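Local coordinates for protein arylmalonate decarboxylase (Bordetella bronchiseptica, PDB 3IXL) that catalyses the enantioselective decarboxylation of 2-aryl-2-methylmalonates, giving 2-arylpropionates and carbon dioxide, at residues G18-D23 / L31-S36; A68-M73 / T97-T102; T106-G111 / S212-W217; R119-T124 / P179-I184. The protein carries 2 engineered substitutions. One frame throughout, in Å; residues are numbered along the deposited sequence.

Contact 1: residues G18-D23 / L31-S36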
# COMPACT_ATOMS: atom_id res chain seq x y z
N GLY A 18 11.08 8.02 9.56
CA GLY A 18 11.45 7.85 8.15
C GLY A 18 12.18 6.55 7.86
O GLY A 18 13.16 6.54 7.12
N LEU A 19 11.70 5.47 8.45
CA LEU A 19 12.31 4.16 8.28
C LEU A 19 11.80 3.51 7.01
O LEU A 19 10.67 3.73 6.58
CB LEU A 19 12.00 3.25 9.48
CG LEU A 19 12.03 3.89 10.87
CD1 LEU A 19 11.55 2.90 11.93
CD2 LEU A 19 13.41 4.44 11.20
N VAL A 20 12.66 2.70 6.39
CA VAL A 20 12.23 1.85 5.29
C VAL A 20 11.27 0.83 5.90
O VAL A 20 11.59 0.19 6.91
CB VAL A 20 13.43 1.13 4.62
CG1 VAL A 20 12.94 0.19 3.53
CG2 VAL A 20 14.42 2.14 4.04
N PRO A 21 10.07 0.70 5.32
CA PRO A 21 9.15 -0.29 5.87
C PRO A 21 9.79 -1.68 5.90
O PRO A 21 10.54 -2.05 4.99
CB PRO A 21 7.94 -0.23 4.93
CG PRO A 21 8.00 1.15 4.32
CD PRO A 21 9.48 1.45 4.19
N ALA A 22 9.51 -2.43 6.97
CA ALA A 22 10.21 -3.68 7.25
C ALA A 22 10.07 -4.75 6.17
O ALA A 22 10.92 -5.64 6.05
CB ALA A 22 9.77 -4.23 8.61
N ASP A 23 9.02 -4.67 5.37
CA ASP A 23 8.79 -5.69 4.36
C ASP A 23 9.88 -5.73 3.28
O ASP A 23 10.09 -6.78 2.66
CB ASP A 23 7.43 -5.51 3.71
CG ASP A 23 6.27 -5.84 4.64
OD1 ASP A 23 6.50 -6.32 5.78
OD2 ASP A 23 5.13 -5.59 4.22
N LEU A 31 17.87 -5.36 -2.88
CA LEU A 31 17.59 -4.04 -3.42
C LEU A 31 17.75 -2.95 -2.36
O LEU A 31 17.36 -3.17 -1.21
CB LEU A 31 16.18 -3.97 -4.02
CG LEU A 31 15.88 -4.87 -5.22
CD1 LEU A 31 14.52 -4.46 -5.78
CD2 LEU A 31 16.94 -4.78 -6.31
N PRO A 32 18.34 -1.80 -2.73
CA PRO A 32 18.47 -0.67 -1.81
C PRO A 32 17.22 0.22 -1.79
O PRO A 32 16.72 0.65 -2.84
CB PRO A 32 19.66 0.11 -2.37
CG PRO A 32 19.59 -0.15 -3.86
CD PRO A 32 19.00 -1.53 -4.03
N PHE A 33 16.74 0.48 -0.59
CA PHE A 33 15.62 1.40 -0.38
C PHE A 33 16.05 2.51 0.55
O PHE A 33 16.79 2.26 1.50
CB PHE A 33 14.43 0.66 0.25
CG PHE A 33 13.87 -0.42 -0.62
CD1 PHE A 33 14.29 -1.74 -0.47
CD2 PHE A 33 12.93 -0.14 -1.61
CE1 PHE A 33 13.79 -2.75 -1.28
CE2 PHE A 33 12.42 -1.15 -2.42
CZ PHE A 33 12.86 -2.45 -2.27
N ILE A 34 15.61 3.73 0.27
CA ILE A 34 15.82 4.86 1.16
C ILE A 34 14.48 5.49 1.45
O ILE A 34 13.55 5.36 0.64
CB ILE A 34 16.83 5.90 0.59
CG1 ILE A 34 16.36 6.44 -0.77
CG2 ILE A 34 18.24 5.29 0.52
CD1 ILE A 34 17.19 7.62 -1.29
N ALA A 35 14.36 6.15 2.60
CA ALA A 35 13.07 6.65 3.03
C ALA A 35 13.17 8.00 3.68
O ALA A 35 14.24 8.41 4.14
CB ALA A 35 12.36 5.65 3.95
N SER A 36 12.05 8.70 3.69
CA SER A 36 11.94 10.01 4.28
C SER A 36 10.57 10.08 4.95
O SER A 36 9.56 9.69 4.34
CB SER A 36 12.10 11.08 3.20
OG SER A 36 12.25 12.37 3.78
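V20 divides its two methyls between the side chain and the backbone of F33: CG1 lies 3.6 Å from F33 CB, while CG2 comes to 3.5 Å from F33 O. CG1 is anti to its own backbone N (chi1 177°) and CG2 lies beside that N, a fork that serves both partners. The V20 and F33 side chains cross at about a right angle. A35 offers only a methyl, small enough for the loop backbone to ride close to it: its CB is 3.4 Å from G18 O and 3.7 Å from L19 O. No hydrogen bond joins the segments; the contact is van der Waals packing of methyl groups on side chains and backbone carbonyls. The segment 18-23 belongs to the beta-alpha-beta crossover that leaves strand 8-13, passes helix 23-27 and enters strand 33-37, an outermost strand of a four-stranded parallel sheet. G18 suits its place by its positive phi (66°) and its lack of a side chain, which lets its CA approach S36 C to 4.0 Å. Further out, strand 8-13 holds I34 and S36 by backbone hydrogen bonds, the S36 hydroxyl bonds to H58 and R61, and the F33 ring meets F216 edge-to-face.

Contact 2: residues A68-M73 / T97-T102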
# COMPACT_ATOMS: atom_id res chain seq x y z
N ALA A 68 16.00 6.59 -7.86
CA ALA A 68 15.60 6.37 -9.26
C ALA A 68 14.09 6.46 -9.44
O ALA A 68 13.60 6.74 -10.54
CB ALA A 68 16.11 5.03 -9.76
N VAL A 69 13.35 6.18 -8.36
CA VAL A 69 11.89 6.27 -8.35
C VAL A 69 11.47 6.70 -6.95
O VAL A 69 12.21 6.48 -5.98
CB VAL A 69 11.22 4.92 -8.68
CG1 VAL A 69 11.67 4.38 -10.03
CG2 VAL A 69 11.51 3.92 -7.62
N VAL A 70 10.31 7.33 -6.83
CA VAL A 70 9.78 7.72 -5.53
C VAL A 70 8.36 7.19 -5.40
O VAL A 70 7.54 7.35 -6.32
CB VAL A 70 9.77 9.24 -5.36
CG1 VAL A 70 9.04 9.63 -4.08
CG2 VAL A 70 11.22 9.78 -5.34
N SER A 71 8.08 6.53 -4.27
CA SER A 71 6.72 6.10 -3.95
C SER A 71 6.24 6.71 -2.65
O SER A 71 6.96 6.68 -1.65
CB SER A 71 6.64 4.58 -3.83
OG SER A 71 5.33 4.22 -3.41
N LEU A 72 5.04 7.27 -2.67
CA LEU A 72 4.37 7.66 -1.44
C LEU A 72 3.77 6.40 -0.84
O LEU A 72 2.74 5.89 -1.31
CB LEU A 72 3.29 8.71 -1.71
CG LEU A 72 2.41 9.09 -0.51
CD1 LEU A 72 3.25 9.62 0.65
CD2 LEU A 72 1.37 10.13 -0.89
N MET A 73 4.42 5.89 0.21
CA MET A 73 4.07 4.61 0.80
C MET A 73 3.01 4.73 1.90
O MET A 73 3.23 4.34 3.06
CB MET A 73 5.33 3.89 1.29
CG MET A 73 6.22 3.43 0.15
SD MET A 73 5.59 2.00 -0.75
CE MET A 73 5.97 0.72 0.46
N THR A 97 10.46 16.35 -9.32
CA THR A 97 11.65 15.50 -9.24
C THR A 97 12.25 15.11 -10.59
O THR A 97 13.44 14.79 -10.68
CB THR A 97 11.34 14.19 -8.50
OG1 THR A 97 10.30 13.48 -9.19
CG2 THR A 97 10.90 14.47 -7.08
N GLY A 98 11.41 15.08 -11.62
CA GLY A 98 11.81 14.52 -12.90
C GLY A 98 11.94 13.00 -12.89
O GLY A 98 12.52 12.42 -13.80
N LEU A 99 11.37 12.36 -11.86
CA LEU A 99 11.51 10.92 -11.66
C LEU A 99 10.20 10.19 -11.82
O LEU A 99 9.15 10.79 -11.62
CB LEU A 99 12.00 10.63 -10.24
CG LEU A 99 13.40 11.09 -9.81
CD1 LEU A 99 13.62 10.69 -8.36
CD2 LEU A 99 14.48 10.50 -10.72
N PRO A 100 10.25 8.89 -12.12
CA PRO A 100 9.03 8.06 -12.02
C PRO A 100 8.53 8.10 -10.58
O PRO A 100 9.31 7.85 -9.65
CB PRO A 100 9.53 6.65 -12.35
CG PRO A 100 10.84 6.86 -13.09
CD PRO A 100 11.43 8.10 -12.53
N CYS A 101 7.27 8.46 -10.41
CA CYS A 101 6.66 8.53 -9.09
C CYS A 101 5.39 7.71 -9.05
O CYS A 101 4.71 7.53 -10.06
CB CYS A 101 6.34 9.98 -8.73
SG CYS A 101 7.81 11.00 -8.46
N THR A 102 5.09 7.21 -7.87
CA THR A 102 3.89 6.41 -7.66
C THR A 102 3.40 6.56 -6.23
O THR A 102 4.00 7.27 -5.43
CB THR A 102 4.14 4.94 -8.05
OG1 THR A 102 2.89 4.23 -8.06
CG2 THR A 102 5.15 4.27 -7.09
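V70 and L99 meet at about a right angle, V70 CG2 standing 4.0 Å from L99 CD1. V70 CG2 is the branch beside the backbone N, and that points it back toward L99, which precedes the partner strand. C101 shares this face of the sheet, its slim thiol fitting beside the branched valine with SG 4.1 Å from V70 CB. S71 and T102 point to the other face, where the methyl T102 CG2 touches S71 CB at 3.6 Å. T102 thus divides its branches: CG2 packs against the serine, while OG1, anti to the backbone N (chi1 -170°), bonds to D218. Where the pairing begins, V69 and P100 also cross at about a right angle, V69 CG1 against the proline ring, and P100 CD lies 3.2 Å from A68 O. The backbones pair in parallel: V70 N donates to P100 O at 3.0 Å, within the carbonyl plane; T102 N returns a bond to V70 O at 2.9 Å, and L72 N reaches T102 O at 2.9 Å. Helices 75-79 and 83-97 join the two strands as a beta-alpha-beta crossover. Strand 67-72 lies between strand 8-13 and the outermost 101-103. Helices 55-64 and 83-97 pack on the V70 face, helix 211-222 touches P100 and T102, and beyond L72 the chain enters the phenylacetate pocket with M73.

Contact 3: residues T106-G111 / S212-W217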
# COMPACT_ATOMS: atom_id res chain seq x y z
N THR A 106 -2.01 3.68 -6.00
CA THR A 106 -1.76 3.19 -7.35
C THR A 106 -1.22 1.76 -7.31
O THR A 106 -1.60 0.92 -8.13
CB THR A 106 -0.79 4.11 -8.07
OG1 THR A 106 -1.45 5.35 -8.31
CG2 THR A 106 -0.28 3.51 -9.38
N ALA A 107 -0.35 1.49 -6.33
CA ALA A 107 0.19 0.14 -6.18
C ALA A 107 -0.89 -0.90 -5.99
O ALA A 107 -0.85 -1.97 -6.61
CB ALA A 107 1.17 0.10 -5.00
N VAL A 108 -1.87 -0.63 -5.13
CA VAL A 108 -2.88 -1.65 -4.88
C VAL A 108 -3.83 -1.77 -6.07
O VAL A 108 -4.28 -2.88 -6.38
CB VAL A 108 -3.64 -1.49 -3.53
CG1 VAL A 108 -2.68 -1.52 -2.35
CG2 VAL A 108 -4.45 -0.23 -3.50
N LEU A 109 -4.11 -0.67 -6.76
CA LEU A 109 -4.91 -0.76 -8.00
C LEU A 109 -4.18 -1.63 -9.02
O LEU A 109 -4.78 -2.51 -9.64
CB LEU A 109 -5.13 0.61 -8.62
CG LEU A 109 -6.02 1.63 -7.93
CD1 LEU A 109 -5.98 2.91 -8.73
CD2 LEU A 109 -7.45 1.10 -7.82
N ASN A 110 -2.89 -1.38 -9.18
CA ASN A 110 -2.10 -2.17 -10.12
C ASN A 110 -2.07 -3.64 -9.73
O ASN A 110 -2.18 -4.52 -10.58
CB ASN A 110 -0.68 -1.61 -10.24
CG ASN A 110 -0.63 -0.32 -11.05
OD1 ASN A 110 -1.57 0.02 -11.78
ND2 ASN A 110 0.45 0.41 -10.88
N GLY A 111 -1.93 -3.92 -8.43
CA GLY A 111 -1.87 -5.30 -7.96
C GLY A 111 -3.19 -6.02 -8.16
O GLY A 111 -3.21 -7.16 -8.60
N SER A 212 1.41 -2.69 2.03
CA SER A 212 2.86 -2.53 2.09
C SER A 212 3.57 -3.37 1.02
O SER A 212 4.34 -2.85 0.22
CB SER A 212 3.39 -2.80 3.49
OG SER A 212 4.76 -2.49 3.58
N PRO A 213 3.31 -4.69 0.98
CA PRO A 213 3.94 -5.50 -0.06
C PRO A 213 3.62 -5.01 -1.48
O PRO A 213 4.52 -4.95 -2.32
CB PRO A 213 3.38 -6.90 0.21
CG PRO A 213 3.06 -6.88 1.68
CD PRO A 213 2.49 -5.52 1.89
N ALA A 214 2.38 -4.62 -1.75
CA ALA A 214 2.04 -4.09 -3.08
C ALA A 214 2.83 -2.81 -3.37
O ALA A 214 3.28 -2.61 -4.49
CB ALA A 214 0.55 -3.82 -3.20
N GLY A 215 3.02 -1.97 -2.35
CA GLY A 215 3.83 -0.75 -2.52
C GLY A 215 5.24 -1.08 -2.99
O GLY A 215 5.77 -0.43 -3.89
N PHE A 216 5.85 -2.09 -2.37
CA PHE A 216 7.17 -2.54 -2.80
C PHE A 216 7.17 -3.09 -4.21
O PHE A 216 8.01 -2.73 -5.02
CB PHE A 216 7.75 -3.57 -1.82
CG PHE A 216 8.33 -2.95 -0.59
CD1 PHE A 216 7.55 -2.77 0.55
CD2 PHE A 216 9.65 -2.50 -0.58
CE1 PHE A 216 8.08 -2.17 1.68
CE2 PHE A 216 10.19 -1.89 0.54
CZ PHE A 216 9.41 -1.72 1.67
N TRP A 217 6.21 -3.96 -4.49
CA TRP A 217 6.09 -4.58 -5.81
C TRP A 217 5.97 -3.51 -6.88
O TRP A 217 6.62 -3.57 -7.93
CB TRP A 217 4.85 -5.48 -5.80
CG TRP A 217 4.47 -6.04 -7.14
CD1 TRP A 217 4.99 -7.15 -7.74
CD2 TRP A 217 3.48 -5.52 -8.02
NE1 TRP A 217 4.38 -7.34 -8.97
CE2 TRP A 217 3.45 -6.35 -9.16
CE3 TRP A 217 2.61 -4.42 -7.97
CZ2 TRP A 217 2.59 -6.12 -10.24
CZ3 TRP A 217 1.76 -4.19 -9.04
CH2 TRP A 217 1.76 -5.04 -10.16
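The indole of W217 presents its six-membered end to helix 104-114. N110 CB lies at the ring edge, in plane and 3.7 Å from W217 CZ3, and A214 O of the tryptophan's own helix also lies at the edge in plane. The indole reaches the backbone at G111, a residue without a side chain, whose N approaches W217 CZ3 obliquely at 3.7 Å. With CG anti to its backbone N (chi1 172°), the W217 side chain sets out toward helix 104-114. Next to the indole contact, small residues let the helices close in: A107 CB sits 3.5 Å from A214 O and 3.7 Å from G215 CA. V108 CG1 fills in beside them, 4.1 Å from A214 CB. This is a helix crossing with the axes of the two segments 8.2 Å apart and 86° between their directions. Helix 104-114 follows strand 101-103 of one four-stranded parallel sheet and helix 211-222 follows strand 208-210 of the other, so the crossing joins the two alpha/beta halves, an arrangement consistent with the Asp/Glu racemase clan. The amide of N110 turns to a neighbour on helix 211-222, its ND2 bonding to D218, while L236 of helix 235-238 packs against A214 and W217.

Contact 4: residues R119-T124 / P179-I184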
# COMPACT_ATOMS: atom_id res chain seq x y z
N ARG A 119 -14.16 -7.64 -8.27
CA ARG A 119 -14.97 -7.62 -7.06
C ARG A 119 -14.05 -7.94 -5.89
O ARG A 119 -13.48 -9.02 -5.82
CB ARG A 119 -16.09 -8.65 -7.15
CG ARG A 119 -17.17 -8.25 -8.13
CD ARG A 119 -18.19 -9.37 -8.30
NE ARG A 119 -18.63 -9.91 -7.02
CZ ARG A 119 -19.50 -9.32 -6.20
NH1 ARG A 119 -20.02 -8.14 -6.53
NH2 ARG A 119 -19.84 -9.90 -5.06
N VAL A 120 -13.92 -6.97 -4.98
CA VAL A 120 -12.87 -7.02 -3.99
C VAL A 120 -13.41 -6.85 -2.57
O VAL A 120 -14.07 -5.86 -2.26
CB VAL A 120 -11.76 -5.96 -4.31
CG1 VAL A 120 -12.32 -4.53 -4.37
CG2 VAL A 120 -10.58 -6.09 -3.33
N ALA A 121 -13.16 -7.86 -1.74
CA ALA A 121 -13.51 -7.78 -0.32
C ALA A 121 -12.44 -6.94 0.37
O ALA A 121 -11.25 -7.05 0.04
CB ALA A 121 -13.57 -9.17 0.28
N LEU A 122 -12.86 -6.11 1.33
CA LEU A 122 -11.93 -5.21 2.03
C LEU A 122 -11.67 -5.68 3.45
O LEU A 122 -12.61 -5.88 4.23
CB LEU A 122 -12.50 -3.79 2.07
CG LEU A 122 -12.97 -3.16 0.76
CD1 LEU A 122 -13.49 -1.72 0.97
CD2 LEU A 122 -11.87 -3.19 -0.30
N ALA A 123 -10.39 -5.82 3.80
CA ALA A 123 -9.97 -6.16 5.15
C ALA A 123 -9.01 -5.04 5.51
O ALA A 123 -7.93 -4.97 4.94
CB ALA A 123 -9.25 -7.51 5.17
N THR A 124 -9.40 -4.16 6.43
CA THR A 124 -8.59 -2.95 6.64
C THR A 124 -8.28 -2.70 8.11
O THR A 124 -8.93 -3.27 9.00
CB THR A 124 -9.26 -1.67 6.11
OG1 THR A 124 -10.12 -1.15 7.13
CG2 THR A 124 -10.03 -1.92 4.81
N PRO A 179 -18.60 -14.16 -0.40
CA PRO A 179 -17.74 -15.26 -0.83
C PRO A 179 -17.66 -15.51 -2.33
O PRO A 179 -16.97 -16.43 -2.76
CB PRO A 179 -18.33 -16.47 -0.10
CG PRO A 179 -19.77 -16.13 0.09
CD PRO A 179 -19.87 -14.64 0.19
N ASP A 180 -18.36 -14.70 -3.13
CA ASP A 180 -18.21 -14.75 -4.58
C ASP A 180 -17.33 -13.61 -5.09
O ASP A 180 -17.35 -13.27 -6.28
CB ASP A 180 -19.57 -14.79 -5.29
CG ASP A 180 -20.41 -13.55 -5.04
OD1 ASP A 180 -20.00 -12.68 -4.24
OD2 ASP A 180 -21.50 -13.44 -5.65
N SER A 181 -16.55 -13.01 -4.19
CA SER A 181 -15.57 -11.98 -4.55
C SER A 181 -14.37 -12.58 -5.28
O SER A 181 -14.08 -13.78 -5.14
CB SER A 181 -15.09 -11.24 -3.29
OG SER A 181 -16.16 -10.56 -2.65
N ASP A 182 -13.67 -11.76 -6.06
CA ASP A 182 -12.52 -12.22 -6.84
C ASP A 182 -11.24 -12.26 -6.01
O ASP A 182 -10.31 -12.99 -6.34
CB ASP A 182 -12.25 -11.30 -8.04
CG ASP A 182 -13.40 -11.23 -9.01
OD1 ASP A 182 -14.08 -12.26 -9.23
OD2 ASP A 182 -13.61 -10.14 -9.60
N GLY A 183 -11.19 -11.46 -4.96
CA GLY A 183 -9.97 -11.34 -4.16
C GLY A 183 -10.19 -10.40 -3.00
O GLY A 183 -11.30 -9.92 -2.77
N ILE A 184 -9.11 -10.15 -2.28
CA ILE A 184 -9.17 -9.40 -1.03
C ILE A 184 -8.12 -8.29 -1.07
O ILE A 184 -6.97 -8.53 -1.46
CB ILE A 184 -8.91 -10.32 0.19
CG1 ILE A 184 -9.96 -11.44 0.24
CG2 ILE A 184 -8.90 -9.53 1.50
CD1 ILE A 184 -9.56 -12.66 1.07
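R119 O takes two N-H groups from the facing chain: D182 N at 2.8 Å, and G183 N at 3.5 Å, a weak bond. Strands 119-124 and 183-187 are the inner pair of a four-stranded parallel alpha/beta sheet, and this double grip opens their pairing. D182 answers with its side chain. Its OD2 receives R119 N at 2.9 Å in an almost straight bond (177°) made from above the carboxylate plane, and also accepts R118 N, so the aspartate serves two successive backbone N-H groups at the start of strand 119-124. Farther on, A121 N donates to G183 O at 3.0 Å, and I184 CA is 3.3 Å from A121 O. A121 shares a face of the sheet with its bridge partner I184, and the small methyls of A121 and A123 leave room for the larger isoleucine: A123 CB is 4.2 Å from I184 CG2, while F175 of helix 164-176 packs against I184. S181 OG bonds to A178 O and T146 OG1. At the rim the R119 side chain bends at chi3 (47°), which places NE, and R119 NH2 makes a salt bridge to D180 OD1 at 2.9 Å, the guanidinium and carboxylate planes 77° apart.

How the contacts relate
From the N terminus, contact 1 comes first, closing a short loop between the segment after strand 8-13 and strand 33-37. Contact 2 follows in series, bringing strand 101-103 beside 67-72 at the far side of the same sheet. Directly afterwards helix 104-114 opens the long loop that contact 3 closes some hundred residues later, and contact 4 is nested within it, pairing the inner strands of the second sheet. No two loops cross. Contact 3 is the junction: F216 meets F33 of contact 1 and M73 of contact 2, whereas contact 4 stands apart, its nearest atoms about 8 Å from contact 3 and its centre about 29 Å from those of contacts 1 and 2.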